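Local coordinates for erythrocyte membrane protein 1 (Plasmodium falciparum, PDB 6S8T) that binds the human receptor ICAM-1 through its DBLbeta domain, the piece of this large PfEMP1 adhesin described here, consistent with a role in cytoadhesion of infected erythrocytes, at residues N17-Q22 and K396-V401; H67-R72 and L142-L147; F90-E95 and K162-T167; L123-V128 and Q204-G209; D174-C179 and L271-G276. All coordinates share one frame; numbering follows the deposited sequence.

How the contacts relate
All five contacts lie in one largely helical chain. Contact 1 joins a helix near the start of the chain to helix 388-402 and encloses the other four along the sequence. Contacts 2 and 4 are neighbours, with centres about 12 Å apart, and they touch through the loop at Ser71 and Asn125 and through Asp144 and Leu126. Helix 137-163 links contacts 2 and 3, about 29 Å apart between centres; the next helix, 172-194, carries one side of contact 5, and Leu166 of contact 3 packs on Asp174 there. Contacts 2, 3 and 4 interleave along the chain, and contacts 2 and 3 tie the long loop before residue 97 to helix 137-163 at two places.

Contact 1. Residues N17-Q22 and K396-V401; sequences NQMAHQ and KELQKV
The carboxamide of Gln22 and the carboxylate of Glu397 are the two flat groups here, and they meet through one N-H and one oxygen, their planes 85° apart. Gln22 NE2 donates to Glu397 OE2 at 2.9 Å; the acceptor lies close to the amide plane, and the carboxylate uses the anti lone pair, on the side away from OE1. The bond is noticeably bent. Gln22 reaches it with an extended chain, while Glu397 folds at chi2, and the two side chains cross at about a right angle.

Beside this polar bridge, Met19 supplies the apolar part. Its chain is bent twice, and the second bend (chi3 -43°) lays the methyl CE against Glu397 CB, 3.4 Å away. Lower on the chain, Met19 CG faces Leu398 CD1 at 4.1 Å. Met19 SD touches Val401 CG2, also at 4.1 Å, the two side chains sliding past each other in opposite directions. One methionine thus spans three residues of the facing helix.

The axes of the short segments stay 11.0 Å apart at 119°, so long side chains bridge the gap. Helix 16-32 here meets helix 388-402, whose other side is fastened to the end of helix 335-372 and the loop after it: Gln399 bonds the carbonyl of Tyr369, and Lys396 those of Ala372 and Ala375.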
# COMPACT_ATOMS: atom_id res chain seq x y z
N ASN A 17 11.57 1.49 9.45
CA ASN A 17 10.71 2.35 10.27
C ASN A 17 11.49 3.52 10.85
O ASN A 17 10.97 4.64 10.92
CB ASN A 17 10.05 1.54 11.38
CG ASN A 17 8.99 2.35 12.13
OD1 ASN A 17 7.84 2.41 11.70
ND2 ASN A 17 9.39 2.96 13.24
N GLN A 18 12.73 3.29 11.28
CA GLN A 18 13.55 4.40 11.76
C GLN A 18 13.91 5.35 10.62
O GLN A 18 14.05 6.56 10.85
CB GLN A 18 14.81 3.87 12.44
CG GLN A 18 14.53 3.15 13.76
CD GLN A 18 15.79 2.63 14.43
OE1 GLN A 18 16.53 3.38 15.06
NE2 GLN A 18 16.04 1.33 14.28
N MET A 19 14.07 4.84 9.40
CA MET A 19 14.27 5.73 8.26
C MET A 19 13.04 6.59 8.01
O MET A 19 13.16 7.78 7.69
CB MET A 19 14.62 4.93 7.01
CG MET A 19 15.96 4.20 7.05
SD MET A 19 17.38 5.29 7.32
CE MET A 19 16.99 6.65 6.24
N ALA A 20 11.84 6.00 8.15
CA ALA A 20 10.62 6.77 7.96
C ALA A 20 10.51 7.89 8.98
O ALA A 20 10.07 9.00 8.65
CB ALA A 20 9.40 5.84 8.05
N HIS A 21 10.90 7.62 10.23
CA HIS A 21 10.90 8.66 11.25
C HIS A 21 11.80 9.83 10.85
O HIS A 21 11.48 10.99 11.11
CB HIS A 21 11.33 8.07 12.59
CG HIS A 21 11.24 9.03 13.73
ND1 HIS A 21 12.26 9.90 14.05
CD2 HIS A 21 10.26 9.25 14.64
CE1 HIS A 21 11.90 10.62 15.10
NE2 HIS A 21 10.69 10.25 15.48
N GLN A 22 12.94 9.53 10.21
CA GLN A 22 13.82 10.60 9.76
C GLN A 22 13.17 11.42 8.65
O GLN A 22 13.29 12.65 8.63
CB GLN A 22 15.16 10.02 9.29
CG GLN A 22 16.12 11.04 8.71
CD GLN A 22 17.40 10.41 8.22
OE1 GLN A 22 17.82 9.36 8.71
NE2 GLN A 22 18.04 11.03 7.23
N LYS A 396 19.41 6.10 -0.94
CA LYS A 396 20.67 6.76 -0.60
C LYS A 396 20.85 6.88 0.91
O LYS A 396 21.94 6.64 1.44
CB LYS A 396 20.75 8.14 -1.25
CG LYS A 396 21.33 8.14 -2.65
CD LYS A 396 21.54 9.57 -3.14
CE LYS A 396 22.46 9.61 -4.34
NZ LYS A 396 23.82 9.07 -4.00
N GLU A 397 19.79 7.27 1.62
CA GLU A 397 19.88 7.35 3.07
C GLU A 397 20.02 5.97 3.70
O GLU A 397 20.67 5.83 4.74
CB GLU A 397 18.66 8.08 3.62
CG GLU A 397 18.64 9.57 3.32
CD GLU A 397 19.86 10.29 3.85
OE1 GLU A 397 20.81 10.52 3.07
OE2 GLU A 397 19.89 10.61 5.06
N LEU A 398 19.43 4.94 3.08
CA LEU A 398 19.58 3.58 3.57
C LEU A 398 21.02 3.09 3.39
O LEU A 398 21.62 2.52 4.32
CB LEU A 398 18.61 2.66 2.84
CG LEU A 398 18.37 1.25 3.38
CD1 LEU A 398 17.82 1.32 4.79
CD2 LEU A 398 17.41 0.50 2.47
N GLN A 399 21.60 3.32 2.21
CA GLN A 399 22.98 2.93 1.95
C GLN A 399 23.95 3.69 2.84
O GLN A 399 25.00 3.16 3.23
CB GLN A 399 23.31 3.14 0.47
CG GLN A 399 22.57 2.18 -0.46
CD GLN A 399 22.39 2.72 -1.87
OE1 GLN A 399 22.82 3.83 -2.17
NE2 GLN A 399 21.74 1.95 -2.73
N LYS A 400 23.62 4.94 3.19
CA LYS A 400 24.48 5.74 4.04
C LYS A 400 24.55 5.18 5.45
O LYS A 400 25.62 5.18 6.08
CB LYS A 400 23.98 7.19 4.05
CG LYS A 400 24.74 8.14 4.94
CD LYS A 400 24.15 9.54 4.81
CE LYS A 400 24.85 10.51 5.74
NZ LYS A 400 24.32 11.90 5.61
N VAL A 401 23.43 4.68 5.98
CA VAL A 401 23.42 4.11 7.32
C VAL A 401 24.14 2.76 7.34
O VAL A 401 24.93 2.48 8.24
CB VAL A 401 21.98 3.99 7.85
CG1 VAL A 401 21.95 3.10 9.08
CG2 VAL A 401 21.41 5.36 8.17

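Contact 2. Residues H67-R72 and L142-L147; sequences HSNDSR and LGDVQL
Asp144 points its carboxylate from helix 137-163 at the loop, and each oxygen takes a different donor from consecutive residues. Ser68 OG donates to Asp144 OD1 at 2.7 Å, and the backbone Asn69 N donates to Asp144 OD2 at 3.0 Å with an N-H...O angle of 162°. Both donors approach the syn lone pairs, so the carboxylate is gripped across its open fork by the loop.

The serine hydroxyl stands anti to its own backbone N (chi1 168°), which carries OG over to the aspartate. The same oxygen accepts from Asp70 N at 3.1 Å, closing an ST turn that fixes the loop's course. On its apolar side Ser68 CB rests against Leu147 CD2, 3.6 Å away and one helical turn on from Asp144.

A water extends the grip: it donates to Asp144 OD2 at 2.6 Å and accepts from Asn69 ND2, while Asn69 OD1 is taken by the backbone N of Lys49. Farther along the loop, Arg72 holds Asp70 side-on, NE to OD1 and NH2 to OD2, the latter at 2.7 Å.

Asn122 ND2 also bonds Asp144 OD1, giving each oxygen of this buried carboxylate two donors. That supply should favour its ionised form, and the salt bridge to Arg72 probably tempers any repulsion between Asp70 and Asp144.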
# COMPACT_ATOMS: atom_id res chain seq x y z
N HIS A 67 -21.62 15.99 5.60
CA HIS A 67 -20.40 16.78 5.73
C HIS A 67 -19.43 16.51 4.58
O HIS A 67 -18.24 16.28 4.77
CB HIS A 67 -19.73 16.51 7.07
CG HIS A 67 -20.64 16.74 8.24
ND1 HIS A 67 -21.60 15.84 8.64
CD2 HIS A 67 -20.73 17.79 9.10
CE1 HIS A 67 -22.24 16.31 9.69
NE2 HIS A 67 -21.73 17.49 9.99
N SER A 68 -19.96 16.53 3.35
CA SER A 68 -19.19 16.23 2.16
C SER A 68 -19.62 17.16 1.03
O SER A 68 -20.76 17.63 0.99
CB SER A 68 -19.38 14.77 1.73
OG SER A 68 -18.86 14.54 0.43
N ASN A 69 -18.68 17.43 0.12
CA ASN A 69 -18.94 18.23 -1.07
C ASN A 69 -19.05 17.39 -2.33
O ASN A 69 -18.79 17.89 -3.43
CB ASN A 69 -17.87 19.31 -1.23
CG ASN A 69 -18.17 20.56 -0.41
OD1 ASN A 69 -19.33 20.92 -0.22
ND2 ASN A 69 -17.12 21.22 0.07
N ASP A 70 -19.40 16.11 -2.19
CA ASP A 70 -19.75 15.29 -3.34
C ASP A 70 -20.95 15.90 -4.06
O ASP A 70 -21.98 16.18 -3.44
CB ASP A 70 -20.06 13.86 -2.88
CG ASP A 70 -20.16 12.87 -4.04
OD1 ASP A 70 -20.60 13.24 -5.14
OD2 ASP A 70 -19.79 11.70 -3.83
N SER A 71 -20.80 16.12 -5.36
CA SER A 71 -21.80 16.80 -6.17
C SER A 71 -22.89 15.86 -6.68
O SER A 71 -23.41 16.08 -7.78
CB SER A 71 -21.13 17.52 -7.34
OG SER A 71 -20.58 16.58 -8.25
N ARG A 72 -23.24 14.83 -5.92
CA ARG A 72 -24.26 13.87 -6.33
C ARG A 72 -25.35 13.78 -5.28
O ARG A 72 -25.19 14.23 -4.14
CB ARG A 72 -23.64 12.49 -6.59
CG ARG A 72 -22.71 12.46 -7.78
CD ARG A 72 -21.99 11.12 -7.89
NE ARG A 72 -21.17 10.85 -6.71
CZ ARG A 72 -20.41 9.76 -6.56
NH1 ARG A 72 -20.37 8.85 -7.52
NH2 ARG A 72 -19.70 9.59 -5.45
N LEU A 142 -10.36 19.01 4.27
CA LEU A 142 -10.11 18.07 5.36
C LEU A 142 -11.35 17.24 5.67
O LEU A 142 -11.24 16.05 6.00
CB LEU A 142 -9.63 18.81 6.60
CG LEU A 142 -9.43 17.96 7.86
CD1 LEU A 142 -8.36 16.90 7.61
CD2 LEU A 142 -9.06 18.82 9.06
N GLY A 143 -12.53 17.84 5.56
CA GLY A 143 -13.75 17.11 5.83
C GLY A 143 -13.94 15.92 4.90
O GLY A 143 -14.28 14.82 5.34
N ASP A 144 -13.71 16.13 3.60
CA ASP A 144 -13.88 15.04 2.65
C ASP A 144 -12.76 14.01 2.76
O ASP A 144 -12.97 12.83 2.49
CB ASP A 144 -13.97 15.59 1.23
CG ASP A 144 -15.42 15.76 0.76
OD1 ASP A 144 -16.21 14.80 0.90
OD2 ASP A 144 -15.76 16.86 0.27
N VAL A 145 -11.55 14.44 3.15
CA VAL A 145 -10.47 13.49 3.36
C VAL A 145 -10.73 12.64 4.59
O VAL A 145 -10.47 11.43 4.60
CB VAL A 145 -9.12 14.23 3.45
CG1 VAL A 145 -8.01 13.26 3.85
CG2 VAL A 145 -8.79 14.89 2.13
N GLN A 146 -11.26 13.25 5.65
CA GLN A 146 -11.59 12.49 6.85
C GLN A 146 -12.78 11.56 6.63
O GLN A 146 -12.83 10.47 7.21
CB GLN A 146 -11.86 13.43 8.02
CG GLN A 146 -10.61 14.11 8.58
CD GLN A 146 -10.92 15.01 9.76
OE1 GLN A 146 -11.67 15.97 9.64
NE2 GLN A 146 -10.34 14.69 10.91
N LEU A 147 -13.75 11.98 5.81
CA LEU A 147 -14.87 11.10 5.49
C LEU A 147 -14.40 9.88 4.71
O LEU A 147 -14.83 8.76 4.99
CB LEU A 147 -15.93 11.87 4.71
CG LEU A 147 -17.14 11.04 4.26
CD1 LEU A 147 -17.97 10.60 5.46
CD2 LEU A 147 -17.99 11.81 3.26
O HOH W 1 -14.86 19.29 0.54

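Contact 3. Residues F90-E95 and K162-T167; sequences FKIGTE and KHNTLT
The Schellman motif that ends helix 137-163 places His163 and Asn164 against Phe90, the residue just before a type II turn from Lys91 to Thr94. Thr165, with positive phi, turns the chain out of the helix, and the two residues just before it make the contact.

His163 directs its ring at the backbone rather than at a side chain. Phe90 N donates to His163 ND1 at 3.0 Å, with an N-H...N angle of 156°, and sits at the ring edge, nearly in its plane. Nearer the backbone, His163 CB packs on Phe90 O at 3.5 Å. That same carbonyl takes a weak bond from Asn164 ND2, 3.2 Å long, while ND2 also serves Tyr160 O within the helix. The other end of the amide, Asn164 OD1, lies 3.7 Å from Ile92 CD1. The Phe90 ring itself turns away to pack against Tyr160 and Trp304.

With both the N-H and the carbonyl of Phe90 engaged, the loop backbone is pinned to the helix end. Since ND1 accepts a hydrogen bond, the proton of His163 would be on NE2, consistent with a neutral imidazole.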
# COMPACT_ATOMS: atom_id res chain seq x y z
N PHE A 90 -10.47 -8.46 -0.65
CA PHE A 90 -9.65 -9.17 0.32
C PHE A 90 -9.83 -10.68 0.20
O PHE A 90 -9.72 -11.41 1.19
CB PHE A 90 -9.94 -8.70 1.75
CG PHE A 90 -9.51 -7.28 2.01
CD1 PHE A 90 -8.17 -6.96 2.14
CD2 PHE A 90 -10.45 -6.27 2.14
CE1 PHE A 90 -7.77 -5.66 2.38
CE2 PHE A 90 -10.06 -4.96 2.38
CZ PHE A 90 -8.72 -4.66 2.50
N LYS A 91 -10.10 -11.16 -1.01
CA LYS A 91 -10.22 -12.59 -1.26
C LYS A 91 -8.84 -13.17 -1.58
O LYS A 91 -8.09 -12.60 -2.38
CB LYS A 91 -11.18 -12.86 -2.42
CG LYS A 91 -11.45 -14.33 -2.66
CD LYS A 91 -12.47 -14.54 -3.77
CE LYS A 91 -12.69 -16.02 -4.03
NZ LYS A 91 -13.66 -16.25 -5.14
N ILE A 92 -8.52 -14.29 -0.94
CA ILE A 92 -7.24 -14.96 -1.17
C ILE A 92 -7.20 -15.49 -2.60
O ILE A 92 -8.14 -16.16 -3.06
CB ILE A 92 -7.04 -16.10 -0.15
CG1 ILE A 92 -6.80 -15.52 1.25
CG2 ILE A 92 -5.90 -17.01 -0.56
CD1 ILE A 92 -6.65 -16.58 2.32
N GLY A 93 -6.12 -15.19 -3.31
CA GLY A 93 -5.92 -15.67 -4.66
C GLY A 93 -6.24 -14.67 -5.75
O GLY A 93 -6.00 -14.97 -6.93
N THR A 94 -6.77 -13.49 -5.41
CA THR A 94 -7.06 -12.47 -6.41
C THR A 94 -5.77 -12.00 -7.07
O THR A 94 -4.83 -11.59 -6.39
CB THR A 94 -7.79 -11.29 -5.77
OG1 THR A 94 -9.06 -11.71 -5.27
CG2 THR A 94 -8.00 -10.18 -6.79
N GLU A 95 -5.73 -12.07 -8.40
CA GLU A 95 -4.53 -11.74 -9.15
C GLU A 95 -4.38 -10.23 -9.28
O GLU A 95 -5.30 -9.53 -9.71
CB GLU A 95 -4.56 -12.40 -10.52
CG GLU A 95 -4.60 -13.92 -10.48
CD GLU A 95 -4.94 -14.56 -11.81
OE1 GLU A 95 -5.34 -13.82 -12.74
OE2 GLU A 95 -4.82 -15.79 -11.94
N LYS A 162 -15.51 -10.61 5.88
CA LYS A 162 -16.48 -11.25 5.00
C LYS A 162 -15.79 -12.13 3.96
O LYS A 162 -16.18 -13.28 3.75
CB LYS A 162 -17.34 -10.19 4.32
CG LYS A 162 -18.30 -10.75 3.28
CD LYS A 162 -18.98 -9.63 2.51
CE LYS A 162 -19.94 -10.19 1.47
NZ LYS A 162 -19.26 -11.11 0.52
N HIS A 163 -14.76 -11.60 3.30
CA HIS A 163 -14.11 -12.34 2.22
C HIS A 163 -13.34 -13.55 2.72
O HIS A 163 -13.03 -14.44 1.92
CB HIS A 163 -13.20 -11.40 1.42
CG HIS A 163 -13.94 -10.37 0.63
ND1 HIS A 163 -13.32 -9.30 0.02
CD2 HIS A 163 -15.27 -10.25 0.36
CE1 HIS A 163 -14.23 -8.57 -0.60
NE2 HIS A 163 -15.42 -9.12 -0.41
N ASN A 164 -13.03 -13.61 4.01
CA ASN A 164 -12.37 -14.76 4.60
C ASN A 164 -13.27 -15.56 5.54
O ASN A 164 -12.79 -16.50 6.17
CB ASN A 164 -11.11 -14.31 5.36
CG ASN A 164 -10.08 -13.69 4.44
OD1 ASN A 164 -9.18 -14.37 3.94
ND2 ASN A 164 -10.20 -12.39 4.20
N THR A 165 -14.55 -15.21 5.63
CA THR A 165 -15.51 -15.88 6.51
C THR A 165 -14.96 -16.01 7.93
O THR A 165 -14.97 -17.09 8.53
CB THR A 165 -15.93 -17.24 5.96
OG1 THR A 165 -14.80 -18.14 5.97
CG2 THR A 165 -16.45 -17.11 4.53
N LEU A 166 -14.46 -14.90 8.46
CA LEU A 166 -13.89 -14.88 9.80
C LEU A 166 -15.00 -14.89 10.84
O LEU A 166 -15.89 -14.03 10.82
CB LEU A 166 -13.00 -13.65 9.98
CG LEU A 166 -11.55 -13.77 9.49
CD1 LEU A 166 -10.84 -12.43 9.56
CD2 LEU A 166 -10.81 -14.82 10.31
N THR A 167 -14.95 -15.86 11.75
CA THR A 167 -15.88 -15.88 12.87
C THR A 167 -15.57 -14.72 13.83
O THR A 167 -14.57 -14.01 13.69
CB THR A 167 -15.81 -17.22 13.61
OG1 THR A 167 -14.47 -17.44 14.08
CG2 THR A 167 -16.21 -18.35 12.69

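Contact 4. Residues L123-V128 and Q204-G209; sequences LENLNV and QTKLQG
Glu124 and Leu207 press together where helix 121-124 ends against helix 202-221, their CA atoms only 4.5 Å apart. The touching part of the glutamate is its methylene: Glu124 CG sits 4.1 Å from Leu207 CD2 and equally close to Leu207 CB, the two side chains meeting at a slant. Beyond CG the chain runs on extended and delivers the carboxylate past the leucine to Lys83, in a salt bridge, and to the hydroxyl of Thr120.

Leu207 keeps its CG anti to the backbone N (chi1 171°), and its other methyl is wedged against Leu123. Leu207 CD1 lies 3.2 Å from Leu123 O and 3.5 Å from Leu123 CB, so one branch meets the backbone and the other the acidic side chain. Leu189 and Ile192 of helix 172-194 extend this apolar patch, the first touching Leu123, the second Leu207.

Here the chain leaves one short helix for another inside the Duffy binding domain. Asn125 is the first residue off helix 121-124, its ND2 turned back to Ser121 O, and Asn127 N-caps helix 128-132 through Trp130 N.

Lys206, an exposed residue, drapes its methylenes past the carbonyl of Glu124. The bend at chi3 (58°) brings Lys206 CE to 3.3 Å from Glu124 O, an oxygen that also receives a weak bond from His210 NE2. Lys206 NZ then ends 3.6 Å from Asn125 OD1, while Glu124 OE2 stays farther off, 5.6 Å from Lys206 NZ.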
# COMPACT_ATOMS: atom_id res chain seq x y z
N LEU A 123 -14.12 11.85 -3.27
CA LEU A 123 -13.04 12.70 -3.76
C LEU A 123 -13.00 12.73 -5.28
O LEU A 123 -12.59 13.74 -5.87
CB LEU A 123 -11.70 12.21 -3.20
CG LEU A 123 -11.53 12.28 -1.68
CD1 LEU A 123 -10.23 11.61 -1.27
CD2 LEU A 123 -11.56 13.73 -1.21
N GLU A 124 -13.42 11.65 -5.93
CA GLU A 124 -13.41 11.60 -7.39
C GLU A 124 -14.48 12.48 -8.02
O GLU A 124 -14.32 12.90 -9.17
CB GLU A 124 -13.59 10.15 -7.86
CG GLU A 124 -12.44 9.22 -7.49
CD GLU A 124 -12.82 7.75 -7.59
OE1 GLU A 124 -12.61 7.01 -6.61
OE2 GLU A 124 -13.34 7.33 -8.65
N ASN A 125 -15.56 12.78 -7.29
CA ASN A 125 -16.69 13.54 -7.81
C ASN A 125 -16.89 14.83 -7.02
O ASN A 125 -18.02 15.19 -6.68
CB ASN A 125 -17.96 12.70 -7.81
CG ASN A 125 -17.83 11.45 -8.66
OD1 ASN A 125 -17.97 11.50 -9.88
ND2 ASN A 125 -17.56 10.32 -8.02
N LEU A 126 -15.81 15.54 -6.73
CA LEU A 126 -15.91 16.79 -6.01
C LEU A 126 -16.46 17.89 -6.91
O LEU A 126 -16.25 17.90 -8.12
CB LEU A 126 -14.55 17.22 -5.46
CG LEU A 126 -14.01 16.51 -4.21
CD1 LEU A 126 -12.64 17.06 -3.84
CD2 LEU A 126 -14.98 16.65 -3.04
N ASN A 127 -17.18 18.83 -6.29
CA ASN A 127 -17.57 20.08 -6.93
C ASN A 127 -16.60 21.14 -6.44
O ASN A 127 -16.71 21.62 -5.31
CB ASN A 127 -19.02 20.44 -6.61
CG ASN A 127 -19.47 21.72 -7.28
OD1 ASN A 127 -19.28 22.82 -6.75
ND2 ASN A 127 -20.07 21.59 -8.46
N VAL A 128 -15.63 21.50 -7.30
CA VAL A 128 -14.55 22.39 -6.89
C VAL A 128 -15.06 23.78 -6.51
O VAL A 128 -14.38 24.51 -5.79
CB VAL A 128 -13.49 22.50 -8.00
CG1 VAL A 128 -12.87 21.14 -8.27
CG2 VAL A 128 -14.11 23.07 -9.27
N GLN A 204 -8.67 8.17 -11.45
CA GLN A 204 -7.61 8.85 -10.72
C GLN A 204 -7.20 10.15 -11.42
O GLN A 204 -6.87 11.13 -10.75
CB GLN A 204 -6.41 7.92 -10.55
CG GLN A 204 -6.74 6.59 -9.89
CD GLN A 204 -7.41 6.76 -8.53
OE1 GLN A 204 -6.89 7.45 -7.65
NE2 GLN A 204 -8.57 6.13 -8.36
N THR A 205 -7.21 10.17 -12.76
CA THR A 205 -6.93 11.40 -13.49
C THR A 205 -7.95 12.48 -13.16
O THR A 205 -7.58 13.65 -12.97
CB THR A 205 -6.93 11.11 -15.00
OG1 THR A 205 -5.90 10.16 -15.30
CG2 THR A 205 -6.68 12.39 -15.79
N LYS A 206 -9.23 12.12 -13.08
CA LYS A 206 -10.25 13.08 -12.67
C LYS A 206 -10.05 13.52 -11.23
O LYS A 206 -10.26 14.69 -10.89
CB LYS A 206 -11.64 12.47 -12.86
CG LYS A 206 -12.78 13.36 -12.42
CD LYS A 206 -14.13 12.74 -12.75
CE LYS A 206 -14.28 11.37 -12.12
NZ LYS A 206 -15.59 10.75 -12.42
N LEU A 207 -9.63 12.60 -10.36
CA LEU A 207 -9.40 12.95 -8.96
C LEU A 207 -8.23 13.91 -8.82
O LEU A 207 -8.31 14.90 -8.08
CB LEU A 207 -9.16 11.67 -8.15
CG LEU A 207 -8.70 11.78 -6.69
CD1 LEU A 207 -9.51 12.79 -5.92
CD2 LEU A 207 -8.79 10.41 -6.03
N GLN A 208 -7.12 13.66 -9.53
CA GLN A 208 -5.98 14.55 -9.45
C GLN A 208 -6.30 15.93 -10.03
O GLN A 208 -5.72 16.93 -9.59
CB GLN A 208 -4.78 13.94 -10.17
CG GLN A 208 -4.18 12.75 -9.46
CD GLN A 208 -3.66 13.10 -8.07
OE1 GLN A 208 -3.10 14.18 -7.86
NE2 GLN A 208 -3.85 12.19 -7.12
N GLY A 209 -7.21 16.00 -11.00
CA GLY A 209 -7.56 17.29 -11.57
C GLY A 209 -8.28 18.18 -10.59
O GLY A 209 -8.09 19.40 -10.58

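Contact 5. Residues D174-C179 and L271-G276; sequences DQESIC and LKKSNG
Gln175 lays its carboxamide over the base of Lys273, with Gln175 OE1 3.3 Å from Lys273 CB. The same oxygen accepts from Lys273 N at 3.0 Å, the N-H...O angle being 157° and the donor tilted from the carbonyl plane. Extended beyond CG, the glutamine reaches across from its helix to hold the loop backbone, while its NE2 makes a weak bond to Ile170 O.

Next along the helix, Glu176 meets the outer part of the lysine: Glu176 CG and Lys273 CE are 3.6 Å apart, carbon against carbon, the chains crossing at a slant. The charged ends do not pair here, for Glu176 OE1 is 4.7 Å from Lys273 NZ. A turn at chi4 (60°) swings NZ instead to Asn275 OD1, 2.7 Å away, and NZ also bonds Gln172. Glu176 OE2 takes the backbone N of Asp277 and packs against Gly276 CA at 3.5 Å.

The loop held in this way follows helix 246-268 in the Duffy binding domain, and just beyond Gly276 it is tied covalently to helix 172-194 by the Cys179-Cys278 disulfide. At the loop's other end Leu271 gives the contact its apolar side. Its CD2 methyl lies 4.0 Å from Cys179 SG and 4.3 Å from Ile178 CG2, and Ile157 of helix 137-163 touches both Leu271 and Ile178.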
# COMPACT_ATOMS: atom_id res chain seq x y z
N ASP A 174 -4.81 -12.56 12.21
CA ASP A 174 -5.73 -11.88 11.31
C ASP A 174 -6.00 -10.45 11.77
O ASP A 174 -6.21 -9.56 10.93
CB ASP A 174 -7.05 -12.66 11.21
CG ASP A 174 -6.87 -14.01 10.55
OD1 ASP A 174 -6.02 -14.12 9.64
OD2 ASP A 174 -7.58 -14.96 10.93
N GLN A 175 -5.99 -10.20 13.08
CA GLN A 175 -6.14 -8.83 13.57
C GLN A 175 -4.97 -7.96 13.13
O GLN A 175 -5.17 -6.82 12.69
CB GLN A 175 -6.29 -8.82 15.09
CG GLN A 175 -7.54 -9.53 15.60
CD GLN A 175 -7.78 -9.32 17.09
OE1 GLN A 175 -8.00 -8.19 17.54
NE2 GLN A 175 -7.75 -10.40 17.86
N GLU A 176 -3.75 -8.48 13.23
CA GLU A 176 -2.59 -7.70 12.80
C GLU A 176 -2.63 -7.44 11.30
O GLU A 176 -2.27 -6.35 10.84
CB GLU A 176 -1.30 -8.41 13.20
CG GLU A 176 -0.65 -7.82 14.44
CD GLU A 176 0.62 -8.55 14.83
OE1 GLU A 176 0.62 -9.80 14.79
OE2 GLU A 176 1.61 -7.88 15.19
N SER A 177 -3.08 -8.42 10.52
CA SER A 177 -3.19 -8.23 9.08
C SER A 177 -4.20 -7.14 8.73
O SER A 177 -3.99 -6.37 7.79
CB SER A 177 -3.56 -9.56 8.41
OG SER A 177 -3.57 -9.44 7.00
N ILE A 178 -5.30 -7.07 9.49
CA ILE A 178 -6.29 -6.01 9.27
C ILE A 178 -5.72 -4.66 9.67
O ILE A 178 -5.94 -3.65 8.99
CB ILE A 178 -7.59 -6.32 10.03
CG1 ILE A 178 -8.23 -7.61 9.53
CG2 ILE A 178 -8.58 -5.18 9.90
CD1 ILE A 178 -9.49 -8.01 10.30
N CYS A 179 -4.98 -4.61 10.79
CA CYS A 179 -4.37 -3.36 11.22
C CYS A 179 -3.37 -2.85 10.17
O CYS A 179 -3.31 -1.64 9.90
CB CYS A 179 -3.69 -3.55 12.58
SG CYS A 179 -4.85 -3.82 13.98
N LEU A 271 -11.43 -3.38 17.48
CA LEU A 271 -10.63 -4.59 17.57
C LEU A 271 -10.01 -4.71 18.96
O LEU A 271 -9.68 -3.71 19.60
CB LEU A 271 -9.54 -4.60 16.50
CG LEU A 271 -9.90 -5.10 15.09
CD1 LEU A 271 -11.00 -4.27 14.45
CD2 LEU A 271 -8.67 -5.12 14.20
N LYS A 272 -9.84 -5.95 19.41
CA LYS A 272 -9.37 -6.17 20.78
C LYS A 272 -7.85 -6.14 20.91
O LYS A 272 -7.34 -5.71 21.95
CB LYS A 272 -9.91 -7.50 21.31
CG LYS A 272 -11.41 -7.50 21.59
CD LYS A 272 -11.83 -8.70 22.40
CE LYS A 272 -13.30 -8.63 22.77
NZ LYS A 272 -13.71 -9.75 23.67
N LYS A 273 -7.12 -6.57 19.88
CA LYS A 273 -5.67 -6.56 19.96
C LYS A 273 -5.15 -5.13 19.97
O LYS A 273 -5.59 -4.28 19.20
CB LYS A 273 -5.07 -7.34 18.79
CG LYS A 273 -3.56 -7.53 18.89
CD LYS A 273 -3.02 -8.36 17.74
CE LYS A 273 -1.52 -8.55 17.86
NZ LYS A 273 -1.14 -9.26 19.11
N SER A 274 -4.19 -4.87 20.87
CA SER A 274 -3.68 -3.52 21.06
C SER A 274 -2.17 -3.41 20.98
O SER A 274 -1.64 -2.31 21.15
CB SER A 274 -4.15 -2.97 22.42
OG SER A 274 -3.81 -3.85 23.47
N ASN A 275 -1.45 -4.51 20.73
CA ASN A 275 -0.00 -4.49 20.58
C ASN A 275 0.38 -4.92 19.17
O ASN A 275 -0.48 -5.07 18.29
CB ASN A 275 0.66 -5.37 21.65
CG ASN A 275 0.13 -6.79 21.67
OD1 ASN A 275 -0.58 -7.22 20.76
ND2 ASN A 275 0.47 -7.53 22.72
N GLY A 276 1.68 -5.13 18.95
CA GLY A 276 2.15 -5.48 17.62
C GLY A 276 1.86 -4.38 16.63
O GLY A 276 1.99 -3.19 16.93